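Local coordinates for peptidoglycan-N-acetylglucosamine deacetylase BC_1960 (Bacillus cereus, PDB 5O6Y), which removes acetyl groups from N-acetylglucosamine residues of peptidoglycan and also acts on soluble chitin substrates, with zinc as cofactor, at residues I76-Y81 and I99-I104. Sequence-based numbering, arbitrary orientation.
With 5YA (4-naphthalen-1-yl-~{N}-oxidanyl-benzamide), chain H.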
loop_
_atom_site.group_PDB
_atom_site.type_symbol
_atom_site.label_atom_id
_atom_site.label_comp_id
_atom_site.label_asym_id
_atom_site.label_seq_id
_atom_site.Cartn_x
_atom_site.Cartn_y
_atom_site.Cartn_z
ATOM N N ILE A 76 5.263 0.472 -6.579
ATOM C CA ILE A 76 5.511 1.495 -5.570
ATOM C C ILE A 76 4.356 2.486 -5.576
ATOM O O ILE A 76 3.885 2.900 -6.642
ATOM C CB ILE A 76 6.860 2.198 -5.827
ATOM C CG1 ILE A 76 8.017 1.248 -5.507
ATOM C CG2 ILE A 76 6.968 3.497 -5.033
ATOM C CD1 ILE A 76 9.360 1.725 -6.008
ATOM N N GLY A 77 3.895 2.859 -4.384
ATOM C CA GLY A 77 2.829 3.832 -4.243
ATOM C C GLY A 77 3.221 5.043 -3.418
ATOM O O GLY A 77 4.183 4.993 -2.647
ATOM N N ASN A 78 2.468 6.131 -3.565
ATOM C CA ASN A 78 2.772 7.398 -2.910
ATOM C C ASN A 78 2.042 7.468 -1.572
ATOM O O ASN A 78 0.809 7.425 -1.529
ATOM C CB ASN A 78 2.364 8.560 -3.816
ATOM C CG ASN A 78 2.920 9.893 -3.353
ATOM O OD1 ASN A 78 3.103 10.132 -2.158
ATOM N ND2 ASN A 78 3.186 10.777 -4.308
ATOM N N HIS A 79 2.804 7.591 -0.483
ATOM C CA HIS A 79 2.249 7.629 0.866
ATOM C C HIS A 79 2.532 8.966 1.547
ATOM O O HIS A 79 2.682 9.026 2.770
ATOM C CB HIS A 79 2.798 6.470 1.701
ATOM C CG HIS A 79 1.942 6.107 2.876
ATOM N ND1 HIS A 79 0.575 6.278 2.886
ATOM C CD2 HIS A 79 2.264 5.580 4.082
ATOM C CE1 HIS A 79 0.090 5.874 4.046
ATOM N NE2 HIS A 79 1.094 5.445 4.791
ATOM N N THR A 80 2.592 10.044 0.756
ATOM C CA THR A 80 2.985 11.392 1.173
ATOM C C THR A 80 4.428 11.434 1.664
ATOM O O THR A 80 5.106 10.402 1.728
ATOM C CB THR A 80 2.057 11.959 2.258
ATOM O OG1 THR A 80 2.347 11.342 3.519
ATOM C CG2 THR A 80 0.592 11.737 1.898
ATOM N N TYR A 81 4.904 12.632 2.011
ATOM C CA TYR A 81 6.302 12.845 2.375
ATOM C C TYR A 81 6.555 12.610 3.863
ATOM O O TYR A 81 7.377 11.765 4.230
ATOM C CB TYR A 81 6.735 14.261 1.974
ATOM C CG TYR A 81 8.173 14.582 2.320
ATOM C CD1 TYR A 81 9.207 14.239 1.459
ATOM C CD2 TYR A 81 8.497 15.230 3.507
ATOM C CE1 TYR A 81 10.523 14.526 1.771
ATOM C CE2 TYR A 81 9.809 15.522 3.828
ATOM C CZ TYR A 81 10.819 15.168 2.958
ATOM O OH TYR A 81 12.127 15.458 3.273
ATOM N N ILE A 99 3.296 16.013 -4.698
ATOM C CA ILE A 99 4.222 16.266 -5.799
ATOM C C ILE A 99 5.668 16.086 -5.360
ATOM O O ILE A 99 6.508 15.615 -6.137
ATOM C CB ILE A 99 3.976 17.674 -6.379
ATOM C CG1 ILE A 99 2.538 17.792 -6.889
ATOM C CG2 ILE A 99 4.961 17.981 -7.497
ATOM C CD1 ILE A 99 2.170 19.185 -7.358
ATOM N N LYS A 100 5.987 16.446 -4.115
ATOM C CA LYS A 100 7.347 16.265 -3.618
ATOM C C LYS A 100 7.714 14.788 -3.565
ATOM O O LYS A 100 8.779 14.381 -4.046
ATOM C CB LYS A 100 7.482 16.908 -2.238
ATOM C CG LYS A 100 8.895 16.988 -1.695
ATOM C CD LYS A 100 8.887 17.604 -0.302
ATOM C CE LYS A 100 10.290 17.736 0.265
ATOM N NZ LYS A 100 10.263 18.177 1.688
ATOM N N THR A 101 6.835 13.967 -2.986
ATOM C CA THR A 101 7.092 12.532 -2.915
ATOM C C THR A 101 7.153 11.914 -4.305
ATOM O O THR A 101 7.958 11.011 -4.558
ATOM C CB THR A 101 6.014 11.850 -2.072
ATOM O OG1 THR A 101 5.955 12.470 -0.782
ATOM C CG2 THR A 101 6.318 10.366 -1.904
ATOM N N GLU A 102 6.314 12.397 -5.224
ATOM C CA GLU A 102 6.309 11.848 -6.574
ATOM C C GLU A 102 7.656 12.045 -7.258
ATOM O O GLU A 102 8.181 11.120 -7.889
ATOM C CB GLU A 102 5.191 12.487 -7.394
ATOM C CG GLU A 102 5.121 11.977 -8.818
ATOM C CD GLU A 102 3.832 12.361 -9.513
ATOM O OE1 GLU A 102 3.683 13.545 -9.884
ATOM O OE2 GLU A 102 2.965 11.478 -9.683
ATOM N N GLU A 103 8.237 13.242 -7.136
ATOM C CA GLU A 103 9.526 13.504 -7.767
ATOM C C GLU A 103 10.635 12.651 -7.164
ATOM O O GLU A 103 11.544 12.222 -7.883
ATOM C CB GLU A 103 9.868 14.990 -7.658
ATOM C CG GLU A 103 8.829 15.903 -8.295
ATOM C CD GLU A 103 9.154 17.375 -8.126
ATOM O OE1 GLU A 103 9.129 18.111 -9.136
ATOM O OE2 GLU A 103 9.438 17.795 -6.984
ATOM N N ILE A 104 10.576 12.385 -5.858
ATOM C CA ILE A 104 11.582 11.535 -5.229
ATOM C C ILE A 104 11.460 10.103 -5.734
ATOM O O ILE A 104 12.462 9.462 -6.072
ATOM C CB ILE A 104 11.464 11.610 -3.696
ATOM C CG1 ILE A 104 11.798 13.020 -3.202
ATOM C CG2 ILE A 104 12.362 10.576 -3.038
ATOM C CD1 ILE A 104 11.708 13.181 -1.700
HETATM C C1 5YA H . -6.391 0.905 12.806
HETATM C C2 5YA H . -5.330 1.368 12.022
HETATM C C3 5YA H . -5.498 2.430 11.137
HETATM C C4 5YA H . -6.781 3.048 11.014
HETATM C C5 5YA H . -7.864 2.575 11.814
HETATM C C6 5YA H . -7.652 1.490 12.716
HETATM C C7 5YA H . -7.006 4.134 10.117
HETATM C C8 5YA H . -8.269 4.712 10.031
HETATM O O1 5YA H . -1.184 3.900 6.553
HETATM C C9 5YA H . -9.329 4.247 10.815
HETATM C C10 5YA H . -9.144 3.191 11.702
HETATM C C11 5YA H . -4.339 2.884 10.311
HETATM C C12 5YA H . -4.313 2.553 8.971
HETATM C C13 5YA H . -3.260 2.948 8.171
HETATM N N1 5YA H . 0.030 4.588 8.280
HETATM C C14 5YA H . -2.212 3.668 8.705
HETATM C C15 5YA H . -2.222 4.001 10.053
HETATM C C16 5YA H . -3.285 3.607 10.857
HETATM C C17 5YA H . -1.073 4.071 7.767
HETATM O O2 5YA H . 1.081 4.954 7.420
HETATM O O HOH W 1 3.171 9.844 -7.435
#
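Over one face of the Tyr81 ring lies the end of Lys100: its NZ sits 3.5 Å from the ring centroid and 21° off the normal, a cation-pi contact, and its CE rides over the same face in a CH-pi contact. The extended lysine chain, with CG anti to the backbone N (chi1 -171°), carries NZ out over the ring. Ile104 meets the ring at the edge instead, its CD1 lying in plane 3.9 Å from Tyr81 CE1, while the phenol OH bonds to Glu60. The second flat group, the Asn78 amide, lays its oxygen against the methyl of Thr101, with OD1 to CG2 at 3.2 Å. That oxygen accepts from Thr80 N in the carbonyl plane (3.0 Å), closing an Asx turn at the end of the strand. The amide nitrogen bonds to Ile98 O and, through a water, reaches Glu102 OE2, while OE1 of the same carboxylate forms a salt bridge with Arg214. Although Thr101 OG1 comes within 3.0 Å of Tyr81 N, the angle is too poor for a bond; Gln97 serves both, its backbone O for the hydroxyl and its side-chain OE1 for the backbone N of Tyr81. Between Asn78 and Tyr81 the chain turns His79 away from the helix, and its NE2 bonds to 5YA O2 (2.7 Å, N-H...acceptor angle 162°); with Asp29 and His83 it forms the Asp-His-His zinc triad of the NodB-homology family. The contact thus seats helix 91-109 against the C-terminal end of strand 75-78 and the metal-binding loop that follows it; the strand pairs in parallel with strand 51-54, while helix 56-61 borders Tyr81 and Ile104.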